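Putative phosphatase (PDB 3KYA) binds zinc and is probably a phosphatase, with an IPT/TIG domain beside a six-bladed beta-propeller. Local coordinates at residues K103-G108 with I471-E476; I208-Y213 with N250-H255; T299-F304 with K343-T348; K357-R362 with R370-C375. All blocks are in the same frame, centred on the assembly; numbering follows the deposited sequence.

Contact 1: K103-G108 with I471-E476; sequences KKMVVG and ISMEQE. With EDO (1,2-ethanediol), chain C.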
loop_
_atom_site.group_PDB
_atom_site.type_symbol
_atom_site.label_atom_id
_atom_site.label_comp_id
_atom_site.label_asym_id
_atom_site.label_seq_id
_atom_site.Cartn_x
_atom_site.Cartn_y
_atom_site.Cartn_z
ATOM N N LYS A 103 5.192 -19.019 -5.333
ATOM C CA LYS A 103 6.591 -18.680 -5.101
ATOM C C LYS A 103 6.784 -17.189 -4.875
ATOM O O LYS A 103 6.064 -16.368 -5.449
ATOM C CB LYS A 103 7.460 -19.152 -6.270
ATOM C CG LYS A 103 7.458 -20.665 -6.443
ATOM C CD LYS A 103 8.493 -21.133 -7.459
ATOM C CE LYS A 103 8.124 -20.767 -8.875
ATOM N NZ LYS A 103 6.896 -21.487 -9.322
ATOM N N LYS A 104 7.777 -16.854 -4.055
ATOM C CA LYS A 104 8.118 -15.464 -3.765
ATOM C C LYS A 104 9.568 -15.125 -4.100
ATOM O O LYS A 104 10.426 -16.001 -4.204
ATOM C CB LYS A 104 7.883 -15.164 -2.274
ATOM C CG LYS A 104 6.420 -15.081 -1.876
ATOM C CD LYS A 104 6.253 -14.886 -0.365
ATOM C CE LYS A 104 4.789 -14.706 0.004
ATOM N NZ LYS A 104 4.604 -14.680 1.493
HETATM N N MSE A 105 9.824 -13.833 -4.261
HETATM C CA MSE A 105 11.179 -13.336 -4.416
HETATM C C MSE A 105 11.928 -13.620 -3.103
HETATM O O MSE A 105 11.347 -13.545 -1.999
HETATM C CB MSE A 105 11.175 -11.836 -4.716
HETATM C CG MSE A 105 10.511 -11.464 -6.028
HETATM SE SE MSE A 105 11.651 -11.855 -7.540
HETATM C CE MSE A 105 12.650 -10.200 -7.698
ATOM N N VAL A 106 13.206 -13.966 -3.220
ATOM C CA VAL A 106 14.040 -14.240 -2.060
ATOM C C VAL A 106 15.440 -13.645 -2.244
ATOM O O VAL A 106 15.902 -13.476 -3.372
ATOM C CB VAL A 106 14.161 -15.759 -1.766
ATOM C CG1 VAL A 106 12.798 -16.339 -1.344
ATOM C CG2 VAL A 106 14.755 -16.541 -2.970
ATOM N N VAL A 107 16.106 -13.331 -1.135
ATOM C CA VAL A 107 17.478 -12.829 -1.200
ATOM C C VAL A 107 18.414 -14.045 -1.216
ATOM O O VAL A 107 18.168 -15.025 -0.522
ATOM C CB VAL A 107 17.819 -11.902 -0.029
ATOM C CG1 VAL A 107 19.263 -11.376 -0.142
ATOM C CG2 VAL A 107 16.831 -10.729 0.031
ATOM N N GLY A 108 19.452 -13.977 -2.040
ATOM C CA GLY A 108 20.476 -15.030 -2.140
ATOM C C GLY A 108 21.859 -14.408 -2.112
ATOM O O GLY A 108 21.987 -13.179 -2.101
ATOM N N ILE A 471 18.348 -10.848 -5.623
ATOM C CA ILE A 471 16.940 -10.884 -5.221
ATOM C C ILE A 471 16.259 -11.440 -6.451
ATOM O O ILE A 471 16.267 -10.805 -7.514
ATOM C CB ILE A 471 16.346 -9.541 -4.839
ATOM C CG1 ILE A 471 17.190 -8.893 -3.739
ATOM C CG2 ILE A 471 14.881 -9.755 -4.383
ATOM C CD1 ILE A 471 16.749 -7.459 -3.337
ATOM N N SER A 472 15.691 -12.632 -6.318
ATOM C CA SER A 472 15.093 -13.333 -7.453
ATOM C C SER A 472 14.085 -14.354 -6.969
ATOM O O SER A 472 14.052 -14.683 -5.780
ATOM C CB SER A 472 16.176 -14.044 -8.262
ATOM O OG SER A 472 16.869 -14.978 -7.465
HETATM N N MSE A 473 13.310 -14.901 -7.905
HETATM C CA MSE A 473 12.271 -15.882 -7.576
HETATM C C MSE A 473 12.875 -17.155 -7.005
HETATM O O MSE A 473 13.814 -17.711 -7.579
HETATM C CB MSE A 473 11.451 -16.241 -8.820
HETATM C CG MSE A 473 10.634 -15.103 -9.393
HETATM SE SE MSE A 473 9.328 -14.482 -8.120
HETATM C CE MSE A 473 8.401 -16.178 -7.899
ATOM N N GLU A 474 12.348 -17.636 -5.878
ATOM C CA GLU A 474 12.865 -18.884 -5.314
ATOM C C GLU A 474 12.660 -20.039 -6.312
ATOM O O GLU A 474 11.733 -20.010 -7.119
ATOM C CB GLU A 474 12.211 -19.215 -3.976
ATOM C CG GLU A 474 10.715 -19.365 -4.044
ATOM C CD GLU A 474 10.082 -19.595 -2.688
ATOM O OE1 GLU A 474 10.704 -20.242 -1.818
ATOM O OE2 GLU A 474 8.936 -19.148 -2.511
ATOM N N GLN A 475 13.539 -21.038 -6.248
ATOM C CA GLN A 475 13.496 -22.185 -7.149
ATOM C C GLN A 475 13.619 -23.480 -6.395
ATOM O O GLN A 475 14.349 -23.570 -5.405
ATOM C CB GLN A 475 14.662 -22.150 -8.137
ATOM C CG GLN A 475 14.745 -20.932 -9.032
ATOM C CD GLN A 475 16.006 -20.942 -9.891
ATOM O OE1 GLN A 475 16.655 -19.904 -10.082
ATOM N NE2 GLN A 475 16.381 -22.123 -10.384
ATOM N N GLU A 476 12.916 -24.496 -6.883
ATOM C CA GLU A 476 13.009 -25.827 -6.320
ATOM C C GLU A 476 14.347 -26.384 -6.814
ATOM O O GLU A 476 14.553 -26.518 -8.021
ATOM C CB GLU A 476 11.833 -26.676 -6.782
ATOM C CG GLU A 476 11.706 -28.024 -6.084
ATOM C CD GLU A 476 10.504 -28.813 -6.570
ATOM O OE1 GLU A 476 9.715 -28.271 -7.377
ATOM O OE2 GLU A 476 10.346 -29.980 -6.149
HETATM C C1 EDO C . 9.805 -17.752 0.150
HETATM O O1 EDO C . 10.525 -18.923 0.553
HETATM C C2 EDO C . 10.003 -16.632 1.157
HETATM O O2 EDO C . 9.323 -16.950 2.374
HETATM O O HOH W 1 17.854 -14.657 -4.972
#

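Contact 2: I208-Y213 with N250-H255; sequences IVAIDY and NGATIH. With EDO (1,2-ethanediol), chain B.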
loop_
_atom_site.group_PDB
_atom_site.type_symbol
_atom_site.label_atom_id
_atom_site.label_comp_id
_atom_site.label_asym_id
_atom_site.label_seq_id
_atom_site.Cartn_x
_atom_site.Cartn_y
_atom_site.Cartn_z
ATOM N N ILE A 208 31.780 4.814 -20.101
ATOM C CA ILE A 208 32.007 6.164 -19.594
ATOM C C ILE A 208 32.157 6.048 -18.082
ATOM O O ILE A 208 31.234 5.600 -17.400
ATOM C CB ILE A 208 30.841 7.098 -20.000
ATOM C CG1 ILE A 208 30.740 7.181 -21.536
ATOM C CG2 ILE A 208 31.028 8.494 -19.386
ATOM C CD1 ILE A 208 29.405 7.677 -22.075
ATOM N N VAL A 209 33.322 6.434 -17.573
ATOM C CA VAL A 209 33.683 6.258 -16.180
ATOM C C VAL A 209 33.951 7.567 -15.448
ATOM O O VAL A 209 34.836 8.338 -15.848
ATOM C CB VAL A 209 34.958 5.391 -16.074
ATOM C CG1 VAL A 209 35.382 5.223 -14.618
ATOM C CG2 VAL A 209 34.739 4.038 -16.747
ATOM N N ALA A 210 33.200 7.794 -14.364
ATOM C CA ALA A 210 33.354 8.984 -13.522
ATOM C C ALA A 210 34.272 8.700 -12.326
ATOM O O ALA A 210 34.186 7.632 -11.704
ATOM C CB ALA A 210 31.951 9.499 -13.031
ATOM N N ILE A 211 35.153 9.654 -12.005
ATOM C CA ILE A 211 36.078 9.514 -10.886
ATOM C C ILE A 211 35.995 10.767 -9.993
ATOM O O ILE A 211 35.597 11.821 -10.465
ATOM C CB ILE A 211 37.539 9.274 -11.346
ATOM C CG1 ILE A 211 38.125 10.527 -12.026
ATOM C CG2 ILE A 211 37.605 8.048 -12.265
ATOM C CD1 ILE A 211 39.603 10.433 -12.280
ATOM N N ASP A 212 36.396 10.625 -8.732
ATOM C CA ASP A 212 36.276 11.684 -7.691
ATOM C C ASP A 212 37.675 12.170 -7.327
ATOM O O ASP A 212 38.382 11.534 -6.540
ATOM C CB ASP A 212 35.551 11.102 -6.472
ATOM C CG ASP A 212 34.932 12.167 -5.565
ATOM O OD1 ASP A 212 35.438 13.308 -5.521
ATOM O OD2 ASP A 212 33.919 11.834 -4.891
ATOM N N TYR A 213 38.074 13.307 -7.887
ATOM C CA TYR A 213 39.448 13.773 -7.757
ATOM C C TYR A 213 39.541 15.296 -7.728
ATOM O O TYR A 213 38.721 15.983 -8.334
ATOM C CB TYR A 213 40.235 13.192 -8.950
ATOM C CG TYR A 213 41.703 13.555 -9.051
ATOM C CD1 TYR A 213 42.626 13.079 -8.129
ATOM C CD2 TYR A 213 42.178 14.313 -10.122
ATOM C CE1 TYR A 213 43.977 13.393 -8.234
ATOM C CE2 TYR A 213 43.522 14.637 -10.233
ATOM C CZ TYR A 213 44.418 14.174 -9.289
ATOM O OH TYR A 213 45.753 14.496 -9.404
ATOM N N ASN A 250 30.988 12.958 -8.751
ATOM C CA ASN A 250 30.453 11.811 -8.012
ATOM C C ASN A 250 29.714 10.827 -8.935
ATOM O O ASN A 250 29.215 9.809 -8.470
ATOM C CB ASN A 250 29.492 12.258 -6.906
ATOM C CG ASN A 250 30.045 13.406 -6.056
ATOM O OD1 ASN A 250 29.346 14.399 -5.837
ATOM N ND2 ASN A 250 31.304 13.293 -5.613
ATOM N N GLY A 251 29.604 11.146 -10.219
ATOM C CA GLY A 251 28.917 10.268 -11.162
ATOM C C GLY A 251 28.606 10.932 -12.488
ATOM O O GLY A 251 28.562 12.170 -12.578
ATOM N N ALA A 252 28.403 10.097 -13.509
ATOM C CA ALA A 252 28.047 10.535 -14.856
ATOM C C ALA A 252 26.991 9.579 -15.417
ATOM O O ALA A 252 27.130 8.360 -15.290
ATOM C CB ALA A 252 29.279 10.595 -15.756
ATOM N N THR A 253 25.956 10.130 -16.043
ATOM C CA THR A 253 24.815 9.350 -16.538
ATOM C C THR A 253 24.417 9.765 -17.951
ATOM O O THR A 253 24.454 10.959 -18.279
ATOM C CB THR A 253 23.588 9.551 -15.621
ATOM O OG1 THR A 253 23.982 9.382 -14.249
ATOM C CG2 THR A 253 22.467 8.562 -15.967
ATOM N N ILE A 254 24.014 8.783 -18.763
ATOM C CA ILE A 254 23.589 8.991 -20.147
ATOM C C ILE A 254 22.067 9.054 -20.260
ATOM O O ILE A 254 21.362 8.226 -19.649
ATOM C CB ILE A 254 24.137 7.850 -21.066
ATOM C CG1 ILE A 254 25.648 7.997 -21.245
ATOM C CG2 ILE A 254 23.474 7.858 -22.436
ATOM C CD1 ILE A 254 26.079 9.207 -22.102
ATOM N N HIS A 255 21.554 10.029 -21.017
ATOM C CA HIS A 255 20.109 10.136 -21.242
ATOM C C HIS A 255 19.693 8.957 -22.134
ATOM O O HIS A 255 20.236 8.802 -23.226
ATOM C CB HIS A 255 19.720 11.461 -21.894
ATOM C CG HIS A 255 18.252 11.731 -21.848
ATOM N ND1 HIS A 255 17.385 11.302 -22.823
ATOM C CD2 HIS A 255 17.489 12.353 -20.910
ATOM C CE1 HIS A 255 16.152 11.664 -22.506
ATOM N NE2 HIS A 255 16.187 12.300 -21.346
HETATM C C1 EDO B . 33.091 13.885 -2.128
HETATM O O1 EDO B . 33.491 12.550 -2.485
HETATM C C2 EDO B . 33.952 14.907 -2.864
HETATM O O2 EDO B . 33.545 15.031 -4.230
HETATM O O HOH W 2 29.749 7.063 -15.520
#

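Contact 3: T299-F304 with K343-T348; sequences TFKQLF and KKEFIT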
loop_
_atom_site.group_PDB
_atom_site.type_symbol
_atom_site.label_atom_id
_atom_site.label_comp_id
_atom_site.label_asym_id
_atom_site.label_seq_id
_atom_site.Cartn_x
_atom_site.Cartn_y
_atom_site.Cartn_z
ATOM N N THR A 299 30.208 24.157 -24.405
ATOM C CA THR A 299 30.257 22.710 -24.676
ATOM C C THR A 299 29.917 21.862 -23.431
ATOM O O THR A 299 29.228 20.841 -23.527
ATOM C CB THR A 299 31.637 22.321 -25.236
ATOM O OG1 THR A 299 32.646 22.555 -24.247
ATOM C CG2 THR A 299 31.955 23.147 -26.481
ATOM N N PHE A 300 30.413 22.281 -22.265
ATOM C CA PHE A 300 30.108 21.613 -20.991
ATOM C C PHE A 300 29.140 22.556 -20.300
ATOM O O PHE A 300 29.532 23.342 -19.434
ATOM C CB PHE A 300 31.347 21.397 -20.131
ATOM C CG PHE A 300 32.435 20.624 -20.817
ATOM C CD1 PHE A 300 32.437 19.236 -20.791
ATOM C CD2 PHE A 300 33.451 21.283 -21.492
ATOM C CE1 PHE A 300 33.440 18.518 -21.428
ATOM C CE2 PHE A 300 34.455 20.576 -22.130
ATOM C CZ PHE A 300 34.453 19.194 -22.100
ATOM N N LYS A 301 27.874 22.495 -20.698
ATOM C CA LYS A 301 26.875 23.449 -20.201
ATOM C C LYS A 301 26.452 23.208 -18.751
ATOM O O LYS A 301 25.973 22.128 -18.421
ATOM C CB LYS A 301 25.648 23.426 -21.122
ATOM C CG LYS A 301 24.636 24.515 -20.846
ATOM C CD LYS A 301 23.472 24.533 -21.843
ATOM C CE LYS A 301 22.387 25.531 -21.360
ATOM N NZ LYS A 301 21.262 25.740 -22.322
ATOM N N GLN A 302 26.618 24.227 -17.898
ATOM C CA GLN A 302 26.202 24.148 -16.489
ATOM C C GLN A 302 24.733 24.561 -16.395
ATOM O O GLN A 302 24.411 25.730 -16.508
ATOM C CB GLN A 302 27.081 25.018 -15.581
ATOM C CG GLN A 302 26.661 25.013 -14.100
ATOM C CD GLN A 302 27.634 25.740 -13.181
ATOM O OE1 GLN A 302 28.851 25.714 -13.387
ATOM N NE2 GLN A 302 27.103 26.362 -12.140
ATOM N N LEU A 303 23.845 23.595 -16.175
ATOM C CA LEU A 303 22.410 23.863 -16.149
ATOM C C LEU A 303 21.945 24.570 -14.885
ATOM O O LEU A 303 21.092 25.460 -14.946
ATOM C CB LEU A 303 21.616 22.556 -16.300
ATOM C CG LEU A 303 21.877 21.712 -17.554
ATOM C CD1 LEU A 303 20.934 20.511 -17.603
ATOM C CD2 LEU A 303 21.729 22.548 -18.804
ATOM N N PHE A 304 22.499 24.150 -13.752
ATOM C CA PHE A 304 22.135 24.659 -12.440
ATOM C C PHE A 304 22.998 24.012 -11.366
ATOM O O PHE A 304 23.823 23.119 -11.660
ATOM C CB PHE A 304 20.649 24.367 -12.147
ATOM C CG PHE A 304 20.195 22.985 -12.596
ATOM C CD1 PHE A 304 20.605 21.842 -11.925
ATOM C CD2 PHE A 304 19.341 22.843 -13.678
ATOM C CE1 PHE A 304 20.184 20.571 -12.343
ATOM C CE2 PHE A 304 18.925 21.582 -14.105
ATOM C CZ PHE A 304 19.349 20.446 -13.432
ATOM N N LYS A 343 14.063 21.398 -25.539
ATOM C CA LYS A 343 15.445 21.821 -25.256
ATOM C C LYS A 343 16.396 20.643 -25.044
ATOM O O LYS A 343 17.606 20.801 -25.141
ATOM C CB LYS A 343 15.519 22.679 -23.982
ATOM C CG LYS A 343 15.079 24.102 -24.116
ATOM C CD LYS A 343 14.949 24.760 -22.740
ATOM N N LYS A 344 15.841 19.485 -24.704
ATOM C CA LYS A 344 16.621 18.288 -24.400
ATOM C C LYS A 344 17.555 18.498 -23.198
ATOM O O LYS A 344 18.722 18.104 -23.211
ATOM C CB LYS A 344 17.379 17.795 -25.649
ATOM C CG LYS A 344 16.450 17.391 -26.784
ATOM C CD LYS A 344 17.221 16.822 -27.968
ATOM C CE LYS A 344 16.290 16.434 -29.097
ATOM N NZ LYS A 344 17.055 16.053 -30.313
ATOM N N GLU A 345 17.003 19.110 -22.148
ATOM C CA GLU A 345 17.716 19.384 -20.908
ATOM C C GLU A 345 16.806 19.157 -19.713
ATOM O O GLU A 345 15.597 19.358 -19.804
ATOM C CB GLU A 345 18.116 20.866 -20.817
ATOM C CG GLU A 345 19.033 21.382 -21.903
ATOM C CD GLU A 345 19.323 22.871 -21.760
ATOM O OE1 GLU A 345 18.702 23.542 -20.906
ATOM O OE2 GLU A 345 20.169 23.373 -22.526
ATOM N N PHE A 346 17.402 18.787 -18.589
ATOM C CA PHE A 346 16.675 18.737 -17.331
ATOM C C PHE A 346 16.509 20.171 -16.807
ATOM O O PHE A 346 17.304 21.057 -17.150
ATOM C CB PHE A 346 17.416 17.875 -16.321
ATOM C CG PHE A 346 17.297 16.425 -16.596
ATOM C CD1 PHE A 346 16.105 15.769 -16.336
ATOM C CD2 PHE A 346 18.359 15.705 -17.146
ATOM C CE1 PHE A 346 15.968 14.419 -16.611
ATOM C CE2 PHE A 346 18.227 14.364 -17.423
ATOM C CZ PHE A 346 17.025 13.714 -17.160
ATOM N N ILE A 347 15.475 20.397 -15.997
ATOM C CA ILE A 347 15.215 21.713 -15.407
ATOM C C ILE A 347 15.439 21.653 -13.890
ATOM O O ILE A 347 15.484 20.565 -13.302
ATOM C CB ILE A 347 13.800 22.257 -15.759
ATOM C CG1 ILE A 347 12.682 21.491 -15.065
ATOM C CG2 ILE A 347 13.542 22.212 -17.257
ATOM C CD1 ILE A 347 11.308 22.071 -15.396
ATOM N N THR A 348 15.590 22.823 -13.273
ATOM C CA THR A 348 15.844 22.939 -11.846
ATOM C C THR A 348 15.029 21.926 -11.040
ATOM O O THR A 348 13.806 21.890 -11.142
ATOM C CB THR A 348 15.544 24.368 -11.344
ATOM O OG1 THR A 348 16.361 25.292 -12.071
ATOM C CG2 THR A 348 15.840 24.489 -9.871
HETATM O O HOH W 3 19.256 26.054 -20.456
#

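Contact 4: K357-R362 with R370-C375; sequences KQSGYR and RMNNPC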
loop_
_atom_site.group_PDB
_atom_site.type_symbol
_atom_site.label_atom_id
_atom_site.label_comp_id
_atom_site.label_asym_id
_atom_site.label_seq_id
_atom_site.Cartn_x
_atom_site.Cartn_y
_atom_site.Cartn_z
ATOM N N LYS A 357 19.040 16.980 4.833
ATOM C CA LYS A 357 20.050 16.964 5.907
ATOM C C LYS A 357 19.570 16.300 7.205
ATOM O O LYS A 357 20.064 16.620 8.293
ATOM C CB LYS A 357 20.557 18.388 6.222
ATOM C CG LYS A 357 21.003 19.177 5.004
ATOM C CD LYS A 357 21.657 20.513 5.353
ATOM C CE LYS A 357 23.004 20.317 6.039
ATOM N NZ LYS A 357 23.799 21.582 6.177
ATOM N N GLN A 358 18.624 15.373 7.096
ATOM C CA GLN A 358 18.075 14.681 8.259
ATOM C C GLN A 358 18.079 13.170 8.044
ATOM O O GLN A 358 17.140 12.621 7.487
ATOM C CB GLN A 358 16.646 15.173 8.523
ATOM C CG GLN A 358 16.559 16.687 8.722
ATOM C CD GLN A 358 15.160 17.253 8.500
ATOM O OE1 GLN A 358 14.183 16.817 9.127
ATOM N NE2 GLN A 358 15.065 18.269 7.626
ATOM N N SER A 359 19.143 12.507 8.492
ATOM C CA SER A 359 19.241 11.057 8.382
ATOM C C SER A 359 18.235 10.347 9.288
ATOM O O SER A 359 17.855 10.861 10.342
ATOM C CB SER A 359 20.649 10.579 8.744
ATOM O OG SER A 359 20.976 10.864 10.091
ATOM N N GLY A 360 17.809 9.160 8.868
ATOM C CA GLY A 360 16.901 8.340 9.665
ATOM C C GLY A 360 16.416 7.117 8.907
ATOM O O GLY A 360 16.924 6.795 7.838
ATOM N N TYR A 361 15.441 6.432 9.494
ATOM C CA TYR A 361 14.787 5.300 8.855
ATOM C C TYR A 361 13.285 5.404 9.110
ATOM O O TYR A 361 12.808 5.155 10.226
ATOM C CB TYR A 361 15.337 3.968 9.361
ATOM C CG TYR A 361 14.571 2.800 8.791
ATOM C CD1 TYR A 361 14.608 2.526 7.432
ATOM C CD2 TYR A 361 13.798 1.980 9.603
ATOM C CE1 TYR A 361 13.886 1.466 6.891
ATOM C CE2 TYR A 361 13.083 0.913 9.070
ATOM C CZ TYR A 361 13.137 0.661 7.714
ATOM O OH TYR A 361 12.419 -0.387 7.183
ATOM N N ARG A 362 12.536 5.801 8.083
ATOM C CA ARG A 362 11.091 5.929 8.206
ATOM C C ARG A 362 10.409 5.826 6.867
ATOM O O ARG A 362 10.668 6.625 5.953
ATOM C CB ARG A 362 10.703 7.270 8.852
ATOM C CG ARG A 362 9.206 7.419 9.066
ATOM C CD ARG A 362 8.831 8.781 9.623
ATOM N NE ARG A 362 7.388 8.874 9.822
ATOM C CZ ARG A 362 6.750 8.587 10.960
ATOM N NH1 ARG A 362 7.414 8.198 12.048
ATOM N NH2 ARG A 362 5.428 8.706 11.020
ATOM N N ARG A 370 12.313 9.060 5.761
ATOM C CA ARG A 370 13.675 9.211 6.214
ATOM C C ARG A 370 14.527 8.061 5.685
ATOM O O ARG A 370 14.075 6.921 5.637
ATOM C CB ARG A 370 13.723 9.266 7.743
ATOM C CG ARG A 370 13.047 10.510 8.326
ATOM C CD ARG A 370 13.864 11.773 8.064
ATOM N NE ARG A 370 13.232 12.979 8.616
ATOM C CZ ARG A 370 12.352 13.754 7.977
ATOM N NH1 ARG A 370 11.951 13.486 6.742
ATOM N NH2 ARG A 370 11.864 14.823 8.588
HETATM N N MSE A 371 15.749 8.399 5.287
HETATM C CA MSE A 371 16.722 7.447 4.767
HETATM C C MSE A 371 18.112 7.857 5.282
HETATM O O MSE A 371 18.260 8.884 5.950
HETATM C CB MSE A 371 16.650 7.410 3.243
HETATM C CG MSE A 371 16.845 8.775 2.588
HETATM SE SE MSE A 371 16.364 8.843 0.700
HETATM C CE MSE A 371 14.447 8.607 0.744
ATOM N N ASN A 372 19.135 7.059 4.993
ATOM C CA ASN A 372 20.452 7.331 5.532
ATOM C C ASN A 372 21.537 6.850 4.561
ATOM O O ASN A 372 21.853 5.661 4.511
ATOM C CB ASN A 372 20.568 6.666 6.904
ATOM C CG ASN A 372 21.758 7.144 7.691
ATOM O OD1 ASN A 372 22.663 7.774 7.150
ATOM N ND2 ASN A 372 21.766 6.849 8.989
ATOM N N ASN A 373 22.109 7.812 3.835
ATOM C CA ASN A 373 23.123 7.547 2.797
ATOM C C ASN A 373 22.517 6.741 1.646
ATOM O O ASN A 373 22.903 5.578 1.416
ATOM C CB ASN A 373 24.393 6.836 3.326
ATOM C CG ASN A 373 25.342 7.760 4.068
ATOM O OD1 ASN A 373 26.431 8.065 3.579
ATOM N ND2 ASN A 373 24.944 8.195 5.249
ATOM N N PRO A 374 21.549 7.332 0.918
ATOM C CA PRO A 374 20.948 6.639 -0.224
ATOM C C PRO A 374 21.962 6.526 -1.364
ATOM O O PRO A 374 22.588 7.535 -1.741
ATOM C CB PRO A 374 19.789 7.547 -0.631
ATOM C CG PRO A 374 20.208 8.916 -0.176
ATOM C CD PRO A 374 21.011 8.701 1.074
ATOM N N CYS A 375 22.138 5.311 -1.877
ATOM C CA CYS A 375 23.111 5.056 -2.940
ATOM C C CYS A 375 22.418 4.645 -4.254
ATOM O O CYS A 375 21.415 5.260 -4.626
ATOM C CB CYS A 375 24.192 4.076 -2.439
ATOM S SG CYS A 375 25.243 4.786 -1.101
HETATM O O HOH W 4 16.083 11.382 5.182
#

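Contact 1: K103-G108 with I471-E476
V106 and S472 form the hydrogen-bonded pair of an antiparallel ladder that closes the beta-propeller: strand 105-110, entering from the IPT/TIG domain, joins strand 467-473 at the far end of the chain in one blade, the "Velcro" closure of propellers. V106 N gives its proton to S472 O at 2.8 Å, and S472 N returns one to V106 O. A water bridges the same pair, donating to V106 O and lying 2.7 Å from S472 OG. M105/M473 and V107/I471 flank it as non-hydrogen-bonded pairs. V107 and I471 put their side chains on one face, CG2 to CG1, with L437 and F458 packing against I471. On the face of V106 and S472, V106 CG2 lies 3.8 Å from E474 CA. M105 is bent at chi2 and chi3; its SE rests 3.5 Å from M473 N, and its CE reaches I471 CG2. M473 was modelled in two conformers, so its side-chain contacts hold for one of them: there it crosses M105 at about a right angle, and its CE comes within 3.5 Å of K103 CB. Beyond the strands, E474 N bonds to K104 O, and the E474 side chain turns back on the same residue. With CG set between the backbone N and the carbonyl carbon (chi1 59°) and the chain extended beyond it, the carboxylate is brought to the N-H of K104. OE2 has two partners, Y101 OH and K104 N, the latter 3.0 Å away on its anti side, while OE1 accepts from O1 of a 1,2-ethanediol at 2.7 Å.

Contact 2: I208-Y213 with N250-H255
Two adjacent blades of the propeller meet where A210, on strand 206-211, faces G251 and A252 at the start of the next blade. The strands run nearly opposite ways, their end-to-end directions 165° apart, and belong to different sheets, so small side chains rather than a backbone ladder fill the interface. A210 CB lies 3.6 Å from G251 CA and 4.0 Å from A252 CB, which lets the two backbones come close. Farther along, the longer I208 and I254 side chains span a wider gap and cross at about a right angle, CD1 meeting CD1 at 3.7 Å. Between these apolar patches one water donates to both I208 O, at 2.8 Å, and A252 O, bridging two buried backbone carbonyls. At the other end, D212 CG stands anti to the backbone N (chi1 -160°), and OD2 meets N250 ND2 at 3.1 Å in a weak, bent hydrogen bond, the carboxylate and amide planes 57° apart. A 1,2-ethanediol, probably from the crystallisation liquor, donates to both D212 oxygens and accepts from N250 ND2. R189 forms a salt bridge with D212 OD2, probably keeping the carboxylate charged. Strand 206-211 lies between strands 188-193 and 220-227 in its own sheet, whereas strand 252-254 edges the following sheet beside strand 261-265, whose L261 packs against I208, A252 and I254.

Contact 3: T299-F304 with K343-T348
K301 NZ and E345 OE2 form a 2.6 Å salt bridge, the lysine ammonium taking the syn lone pair of the carboxylate oxygen. The K301 chain is fully extended, with CG anti to the backbone N (chi1 -171°), and crosses E345 at about a right angle. A water closes the ring: it accepts from K301 NZ and donates to E345 OE1 at 2.6 Å, so both carboxylate oxygens are engaged. L303 CD2 lies 3.8 Å from E345 OE1, packing beside the ion pair. Strands 300-305 and 345-352 are the outer edges of consecutive propeller blades, running roughly the same way, 23° apart, and joined here through side chains. E345 follows K344 in a G1 beta bulge facing D340, which binds zinc in this protein, though not in this chain here. L303 CD1 reaches F346 O. The F304 ring slots into the same backbone: F346 O approaches its edge, 3.5 Å from CE2, while T348 CA sits over one face in a CH-pi contact, 4.3 Å from the ring centroid and offset toward the rim. F346 turns its own ring away, edge-to-face with Y339 and Y262, and T348 packs on Y66 of the second subunit.

Contact 4: K357-R362 with R370-C375
A loop-to-loop contact with a single antiparallel bridge joins Q358-R362 to R370-N372 within the connection between two propeller blades, at the surface, just ahead of strand 374-381. The bridge pairs R362 with R370: R370 N donates to R362 O at 2.9 Å, and R362 N answers to R370 O. Beyond this pair the regular ladder stops, but the backbones stay close, and a third bond joins G360 N to M371 O at 3.0 Å. S359 CA adds a CA-H...O contact to the same oxygen. A water that accepts from M371 N also lies 2.8 Å from Q358 O, bridging the two backbones. The R370 side chain supplies the largest part of the contact. Its CB packs against G360, 3.6 Å from G360 C, and against R362 CB. The chain then bends at chi2 (-71°), bringing CD to 3.4 Å from Q358 O. The Q358 and R370 side chains cross obliquely, with the amide and guanidinium planes steeply inclined, 77° apart. R370 NH2 is 3.1 Å from Q358 OE1 but badly angled for a hydrogen bond; R370 NH1 bonds instead to T367 O, and Q358 NE2 to Y356 O. R362 extends the other way, its NE in a salt bridge with D364. S359 CB lies against the amide of N372. M371 points inward from the turn, packing on F395 and D397 of strand 391-397, F334 of strand 333-340 and R404 of strand 402-406, so the loop rests across two neighbouring blades.

Contact 1 ties the two ends of the propeller chain together, and the other three contacts all lie in the sequence it encloses. Contacts 2 and 3 join successive blades and share the sheet 252-305: its first strand meets the preceding blade, its last the following one. Their centres are 16 Å apart, and they touch where H255 CD2 packs 4.0 Å from F346 CZ. Contact 4 lies in the connection leaving the blade that ends with strand 345-352; its nearest atoms are about 13 Å from those of contact 1. Contact 3 is farthest from contact 1, 42 Å between centres. Bound zinc ions lie about 7 Å from the I347 side chain and about 4 Å from that of R362.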